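Local atomic coordinates of putative glycoside hydrolase (Bacteroides thetaiotaomicron VPI-5482, PDB entry 3HBZ), a protein that binds calcium and may play a role in carbohydrate metabolism, possibly as a glycoside hydrolase. Residues Ile35-Gly40 and Val89-Thr94; Asp42-Ala47 and Asp67-Gln72; Thr313-Gly318 and Ile325-Leu330. All coordinates share one frame; numbering follows the deposited sequence.

Interaction 1. Residues Ile35-Gly40 and Val89-Thr94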
# COMPACT_ATOMS: atom_id res chain seq x y z
N ILE A 35 -13.03 0.15 4.64
CA ILE A 35 -13.32 -0.05 6.05
C ILE A 35 -13.08 -1.54 6.34
O ILE A 35 -13.53 -2.38 5.59
CB ILE A 35 -14.81 0.26 6.32
CG1 ILE A 35 -15.09 1.75 6.00
CG2 ILE A 35 -15.18 -0.06 7.79
CD1 ILE A 35 -16.57 2.17 5.99
N PHE A 36 -12.37 -1.86 7.41
CA PHE A 36 -12.04 -3.25 7.73
C PHE A 36 -12.73 -3.72 9.03
O PHE A 36 -12.57 -3.11 10.10
CB PHE A 36 -10.52 -3.44 7.89
CG PHE A 36 -9.73 -3.13 6.63
CD1 PHE A 36 -9.44 -1.81 6.29
CD2 PHE A 36 -9.29 -4.13 5.80
CE1 PHE A 36 -8.71 -1.52 5.18
CE2 PHE A 36 -8.54 -3.84 4.65
CZ PHE A 36 -8.29 -2.53 4.34
N VAL A 37 -13.46 -4.84 8.93
CA VAL A 37 -14.13 -5.42 10.09
C VAL A 37 -13.75 -6.90 10.22
O VAL A 37 -13.24 -7.51 9.29
CB VAL A 37 -15.67 -5.25 9.97
CG1 VAL A 37 -15.99 -3.79 9.79
CG2 VAL A 37 -16.24 -6.07 8.80
N GLY A 38 -13.97 -7.47 11.40
CA GLY A 38 -13.63 -8.87 11.63
C GLY A 38 -14.48 -9.82 10.80
O GLY A 38 -15.69 -9.59 10.61
N PRO A 39 -13.87 -10.89 10.28
CA PRO A 39 -14.63 -11.96 9.62
C PRO A 39 -15.77 -12.42 10.50
O PRO A 39 -15.56 -12.63 11.70
CB PRO A 39 -13.58 -13.07 9.47
CG PRO A 39 -12.29 -12.29 9.33
CD PRO A 39 -12.42 -11.16 10.28
N GLY A 40 -16.95 -12.53 9.93
CA GLY A 40 -18.17 -12.81 10.69
C GLY A 40 -19.02 -11.60 11.05
O GLY A 40 -20.15 -11.77 11.50
N VAL A 89 -17.28 3.56 -1.15
CA VAL A 89 -17.00 3.08 0.18
C VAL A 89 -17.25 1.59 0.23
O VAL A 89 -18.36 1.13 -0.08
CB VAL A 89 -17.85 3.80 1.21
CG1 VAL A 89 -17.62 3.23 2.66
CG2 VAL A 89 -17.57 5.35 1.15
N SER A 90 -16.20 0.86 0.58
CA SER A 90 -16.18 -0.58 0.58
C SER A 90 -15.87 -1.07 1.99
O SER A 90 -15.13 -0.40 2.76
CB SER A 90 -15.08 -1.08 -0.37
OG SER A 90 -15.30 -0.71 -1.71
N VAL A 91 -16.44 -2.22 2.32
CA VAL A 91 -16.17 -2.91 3.59
C VAL A 91 -15.50 -4.25 3.29
O VAL A 91 -15.99 -5.02 2.49
CB VAL A 91 -17.46 -3.13 4.42
CG1 VAL A 91 -17.16 -4.00 5.67
CG2 VAL A 91 -18.03 -1.77 4.87
N ILE A 92 -14.36 -4.48 3.94
CA ILE A 92 -13.61 -5.72 3.83
C ILE A 92 -13.89 -6.51 5.10
O ILE A 92 -13.54 -6.05 6.19
CB ILE A 92 -12.08 -5.45 3.75
CG1 ILE A 92 -11.72 -4.44 2.64
CG2 ILE A 92 -11.34 -6.74 3.56
CD1 ILE A 92 -12.07 -4.94 1.30
N ASP A 93 -14.54 -7.64 4.96
CA ASP A 93 -14.90 -8.47 6.12
C ASP A 93 -14.26 -9.86 6.06
O ASP A 93 -14.77 -10.80 6.66
CB ASP A 93 -16.43 -8.64 6.22
CG ASP A 93 -17.02 -9.40 5.04
OD1 ASP A 93 -16.42 -9.34 3.95
OD2 ASP A 93 -18.07 -10.06 5.20
N THR A 94 -13.16 -9.98 5.33
CA THR A 94 -12.51 -11.26 5.11
C THR A 94 -11.08 -11.19 5.65
O THR A 94 -10.58 -10.14 5.99
CB THR A 94 -12.45 -11.59 3.59
OG1 THR A 94 -11.97 -10.46 2.88
CG2 THR A 94 -13.84 -11.95 3.09
O HOH W 1 -11.09 -7.64 7.40
O HOH W 2 -18.55 -11.02 7.91
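I35 is tied to the strand beside it through both polar groups of its backbone: its N-H goes to S90 O, and its carbonyl O receives I92 N at 2.8 Å in a nearly straight bond (174°). Two residues on, V37 N reaches I92 O at 3.0 Å. Because I35 bonds to the residues before and after V91, the pairing is that of parallel strands, with I35–V91 and F36–I92 as its bridges.

The side chains follow the bridges to the two faces of the sheet. On one, I35 lays CD1 against V89 CG1 at 3.6 Å, the two chains crossing obliquely. V91 spreads its methyls over two neighbours there, CG2 meeting I35 CB at 4.1 Å and CG1 meeting V37 CG2. On the other face F36 and I92 lie side by side and point the same way. I92 CG1, anti to its own carbonyl carbon (chi1 -53°), makes an off-centre CH-pi contact, 4.3 Å from the F36 ring centroid and 29° off the ring normal.

Strands 32-36 and 84-92 form the one parallel junction of a mixed five-stranded sheet. Each has a further neighbour: V89 bonds through its backbone to Q72 of strand 72-77, and F36 to T23.

Past the ladder the partners change. V37 CG2 packs on D93 CB at 3.6 Å, and P39 CA makes a C-H...O contact of 3.2 Å with D93 O. A water lies between V37 O and T94 O, although it has more acceptors nearby than protons to give. A second water donates to D93 OD2 and weakly receives G40 N. The other carboxylate oxygen, D93 OD1, is held by a salt bridge to K121, and the side chain of T94 also touches K121.

Interaction 2. Residues Asp42-Ala47 and Asp67-Gln72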
# COMPACT_ATOMS: atom_id res chain seq x y z
N ASP A 42 -21.64 -8.76 10.54
CA ASP A 42 -22.76 -8.57 9.63
C ASP A 42 -22.56 -7.26 8.87
O ASP A 42 -22.50 -6.17 9.49
CB ASP A 42 -24.08 -8.54 10.41
CG ASP A 42 -25.31 -8.74 9.51
OD1 ASP A 42 -25.40 -8.09 8.45
OD2 ASP A 42 -26.20 -9.54 9.90
N ILE A 43 -22.45 -7.34 7.55
CA ILE A 43 -22.24 -6.13 6.76
C ILE A 43 -23.48 -5.67 5.94
O ILE A 43 -23.35 -4.73 5.13
CB ILE A 43 -21.00 -6.25 5.87
CG1 ILE A 43 -21.19 -7.31 4.79
CG2 ILE A 43 -19.78 -6.56 6.76
CD1 ILE A 43 -20.05 -7.43 3.82
N SER A 44 -24.64 -6.30 6.18
CA SER A 44 -25.89 -6.02 5.46
C SER A 44 -26.52 -4.69 5.84
O SER A 44 -27.43 -4.24 5.17
CB SER A 44 -26.96 -7.09 5.75
OG SER A 44 -26.58 -8.37 5.28
N SER A 45 -26.09 -4.11 6.95
CA SER A 45 -26.74 -2.92 7.45
C SER A 45 -25.83 -2.07 8.31
O SER A 45 -26.20 -1.66 9.41
CB SER A 45 -27.98 -3.34 8.26
OG SER A 45 -28.74 -2.20 8.59
N LEU A 46 -24.67 -1.74 7.78
CA LEU A 46 -23.72 -0.87 8.47
C LEU A 46 -24.03 0.59 8.16
O LEU A 46 -24.54 0.92 7.08
CB LEU A 46 -22.31 -1.21 8.03
CG LEU A 46 -21.84 -2.63 8.32
CD1 LEU A 46 -20.50 -2.92 7.60
CD2 LEU A 46 -21.71 -2.87 9.83
N ALA A 47 -23.71 1.46 9.11
CA ALA A 47 -24.11 2.85 9.04
C ALA A 47 -22.90 3.74 9.32
O ALA A 47 -22.80 4.38 10.37
CB ALA A 47 -25.28 3.12 10.08
N ASP A 67 -26.27 -1.65 2.75
CA ASP A 67 -25.82 -3.02 2.52
C ASP A 67 -24.47 -2.96 1.79
O ASP A 67 -24.40 -2.54 0.63
CB ASP A 67 -26.84 -3.78 1.66
CG ASP A 67 -26.52 -5.26 1.55
OD1 ASP A 67 -25.42 -5.68 2.00
OD2 ASP A 67 -27.38 -6.01 1.05
N PHE A 68 -23.41 -3.36 2.50
CA PHE A 68 -22.05 -3.27 1.97
C PHE A 68 -21.52 -4.63 1.42
O PHE A 68 -20.33 -4.82 1.20
CB PHE A 68 -21.13 -2.70 3.05
CG PHE A 68 -21.30 -1.23 3.24
CD1 PHE A 68 -20.58 -0.34 2.46
CD2 PHE A 68 -22.23 -0.72 4.14
CE1 PHE A 68 -20.75 1.03 2.62
CE2 PHE A 68 -22.40 0.66 4.29
CZ PHE A 68 -21.67 1.53 3.54
N HIS A 69 -22.42 -5.55 1.16
CA HIS A 69 -22.06 -6.69 0.32
C HIS A 69 -21.39 -6.23 -0.99
O HIS A 69 -20.45 -6.87 -1.46
CB HIS A 69 -23.27 -7.57 0.10
CG HIS A 69 -23.53 -8.49 1.24
ND1 HIS A 69 -24.44 -8.21 2.24
CD2 HIS A 69 -22.95 -9.67 1.59
CE1 HIS A 69 -24.43 -9.19 3.13
NE2 HIS A 69 -23.54 -10.09 2.75
N SER A 70 -21.85 -5.11 -1.55
CA SER A 70 -21.17 -4.43 -2.65
C SER A 70 -20.82 -3.03 -2.23
O SER A 70 -21.50 -2.46 -1.38
CB SER A 70 -22.06 -4.33 -3.87
OG SER A 70 -22.20 -5.58 -4.46
N PRO A 71 -19.77 -2.46 -2.83
CA PRO A 71 -19.38 -1.11 -2.42
C PRO A 71 -20.50 -0.13 -2.72
O PRO A 71 -21.26 -0.33 -3.65
CB PRO A 71 -18.17 -0.80 -3.30
CG PRO A 71 -17.61 -2.14 -3.67
CD PRO A 71 -18.84 -3.01 -3.84
N GLN A 72 -20.60 0.91 -1.90
CA GLN A 72 -21.69 1.86 -1.94
C GLN A 72 -21.08 3.22 -2.18
O GLN A 72 -20.02 3.53 -1.62
CB GLN A 72 -22.40 1.88 -0.58
CG GLN A 72 -23.06 0.58 -0.23
CD GLN A 72 -24.18 0.25 -1.19
OE1 GLN A 72 -25.05 1.06 -1.44
NE2 GLN A 72 -24.14 -0.93 -1.75
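The imidazole of H69 carries I43 CG1 over the centre of one face, 4.1 Å from the ring centroid and only 8° off the normal, a CH-pi contact. At the ring edge, in its plane, S44 OG lies 3.1 Å from H69 CE1. Also at the edge is the D67 carboxylate, whose OD1 accepts from H69 ND1 at 2.7 Å through its syn lone pair. This ND1 bond fixes the turn of the ring, while the backbone N-H of H69 binds the same oxygen from above the carboxylate plane. The phenyl ring of F68 has Q72 CG over the rim of one face, while L46 O meets its edge in plane, 3.5 Å from F68 CE2; L46 CB touches CD2 of this ring at 3.9 Å.

Two loops meet here, one leaving strand 32-36 and the other leading into strand 72-77. Each contains an Asx turn, with D42 OD1 accepting from S44 N and D67 OD1 from H69 N. F68 N to I43 O, at 3.0 Å, joins the loops directly, and both I43 and F68 also touch V91 of strand 84-92.

I43 CG1 sits between its backbone N and carbonyl carbon (chi1 67°), and CD1 continues to 3.7 Å from F68 O. An alanine here would probably leave the H69 face without its aliphatic cover and open a gap beside F68 O.

Interaction 3. Residues Thr313-Gly318 and Ile325-Leu330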
# COMPACT_ATOMS: atom_id res chain seq x y z
N THR A 313 10.40 -3.69 -3.69
CA THR A 313 10.95 -2.44 -4.26
C THR A 313 12.09 -2.71 -5.25
O THR A 313 12.93 -3.59 -5.05
CB THR A 313 11.39 -1.45 -3.18
OG1 THR A 313 11.91 -0.28 -3.84
CG2 THR A 313 12.51 -2.04 -2.28
N SER A 314 12.13 -1.91 -6.31
CA SER A 314 13.12 -2.03 -7.36
C SER A 314 14.50 -1.48 -6.94
O SER A 314 15.48 -1.71 -7.62
CB SER A 314 12.63 -1.34 -8.63
OG SER A 314 12.38 0.05 -8.43
N SER A 315 14.56 -0.73 -5.84
CA SER A 315 15.81 -0.12 -5.36
C SER A 315 15.86 -0.19 -3.82
O SER A 315 15.11 0.48 -3.13
CB SER A 315 15.92 1.33 -5.81
OG SER A 315 16.20 1.43 -7.19
N LEU A 316 16.74 -1.02 -3.32
CA LEU A 316 16.83 -1.35 -1.93
C LEU A 316 16.91 -0.10 -1.06
O LEU A 316 16.28 -0.06 -0.02
CB LEU A 316 18.04 -2.24 -1.66
CG LEU A 316 18.02 -2.78 -0.19
CD1 LEU A 316 18.32 -4.26 -0.04
CD2 LEU A 316 18.92 -1.96 0.68
N GLU A 317 17.69 0.90 -1.47
CA GLU A 317 17.79 2.14 -0.72
C GLU A 317 17.11 3.30 -1.44
O GLU A 317 17.46 4.51 -1.26
CB GLU A 317 19.25 2.52 -0.58
CG GLU A 317 20.08 1.58 0.19
CD GLU A 317 21.50 2.12 0.23
OE1 GLU A 317 21.69 3.20 0.83
OE2 GLU A 317 22.39 1.52 -0.43
N GLY A 318 16.17 2.96 -2.29
CA GLY A 318 15.47 4.01 -3.03
C GLY A 318 14.66 4.94 -2.18
O GLY A 318 14.45 6.09 -2.55
N ILE A 325 18.17 4.87 -11.86
CA ILE A 325 17.01 5.03 -12.69
C ILE A 325 17.01 3.89 -13.68
O ILE A 325 18.04 3.55 -14.23
CB ILE A 325 17.04 6.36 -13.40
CG1 ILE A 325 16.86 7.48 -12.36
CG2 ILE A 325 15.94 6.43 -14.51
CD1 ILE A 325 17.31 8.90 -12.93
N GLY A 326 15.85 3.28 -13.89
CA GLY A 326 15.75 2.14 -14.82
C GLY A 326 15.83 0.78 -14.13
O GLY A 326 15.56 -0.22 -14.75
N SER A 327 16.21 0.72 -12.86
CA SER A 327 16.20 -0.57 -12.15
C SER A 327 14.81 -1.15 -12.24
O SER A 327 13.86 -0.43 -11.96
CB SER A 327 16.66 -0.42 -10.69
OG SER A 327 18.08 -0.24 -10.67
N THR A 328 14.69 -2.42 -12.65
CA THR A 328 13.38 -3.05 -12.97
C THR A 328 13.24 -4.40 -12.27
O THR A 328 14.05 -5.31 -12.48
CB THR A 328 13.23 -3.28 -14.47
OG1 THR A 328 13.38 -2.02 -15.14
CG2 THR A 328 11.85 -3.91 -14.85
N LEU A 329 12.24 -4.48 -11.39
CA LEU A 329 11.89 -5.68 -10.68
C LEU A 329 10.52 -6.12 -11.18
O LEU A 329 9.56 -5.35 -11.10
CB LEU A 329 11.85 -5.42 -9.15
CG LEU A 329 11.42 -6.61 -8.27
CD1 LEU A 329 12.43 -7.83 -8.32
CD2 LEU A 329 11.22 -6.18 -6.85
N LEU A 330 10.47 -7.32 -11.74
CA LEU A 330 9.22 -8.02 -12.08
C LEU A 330 8.89 -9.08 -11.05
O LEU A 330 9.78 -9.83 -10.62
CB LEU A 330 9.28 -8.65 -13.50
CG LEU A 330 9.67 -7.77 -14.66
CD1 LEU A 330 9.64 -8.62 -16.00
CD2 LEU A 330 8.79 -6.43 -14.75
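L329 packs against S314 carbon to carbon, its CB 4.0 Å from S314 CA. Its CG stands anti to the backbone N (chi1 177°), and further out CD2 lies 3.6 Å from T313 O. S314 is turned differently: OG is tucked between its own N and carbonyl carbon (chi1 60°). There it bonds to T163 OG1 and G180 N, while its CB rests 3.7 Å from S327 O.

S327 presents CB rather than its hydroxyl to the other segment, at 3.5 Å from S314 O and 4.0 Å from S315 OG. The S327 and S315 hydroxyls do not meet each other but share a partner, D237 OD2, which links the two segments through a second-shell carboxylate. S314 O is itself bound by Y219 OH.

Although they follow one another in sequence, strands 306-313 and 328-338 are not paired as a hairpin. One route of pairing between them runs through strands 177-183 and 158-165, and the backbones of S314 and S327 bond to G180 and T163 of those strands. Such all-antiparallel β architecture is consistent with the galactose-binding-like clan of this domain.

The connecting loop starts with a type I turn, closed by G318 N to S315 O at 2.8 Å. Ahead of it, T313 OG1 weakly accepts from S315 N. On the other segment, T328 OG1 donates to G326 O at 2.9 Å from above the carbonyl plane.

How the interactions relate
Interactions 1 and 2 are neighbours, about 9 Å apart centre to centre; interaction 3 lies on the opposite side of the chain's centre, about 33 Å and about 39 Å from their centres. Along the chain, both segments of interaction 2 fall between those of interaction 1; interaction 3 follows after both have closed. Interaction 1 lies in the mixed sheet and interaction 2 in loops at its margin, one running into strand 72-77 at Q72. They touch where V89 O packs on F68 CE1 at 3.6 Å. Interaction 3 belongs to the antiparallel strands of the putative carbohydrate metabolism domain, which also contains a calcium site with D332; its nearest atoms are about 20 Å from interaction 1 and about 28 Å from interaction 2.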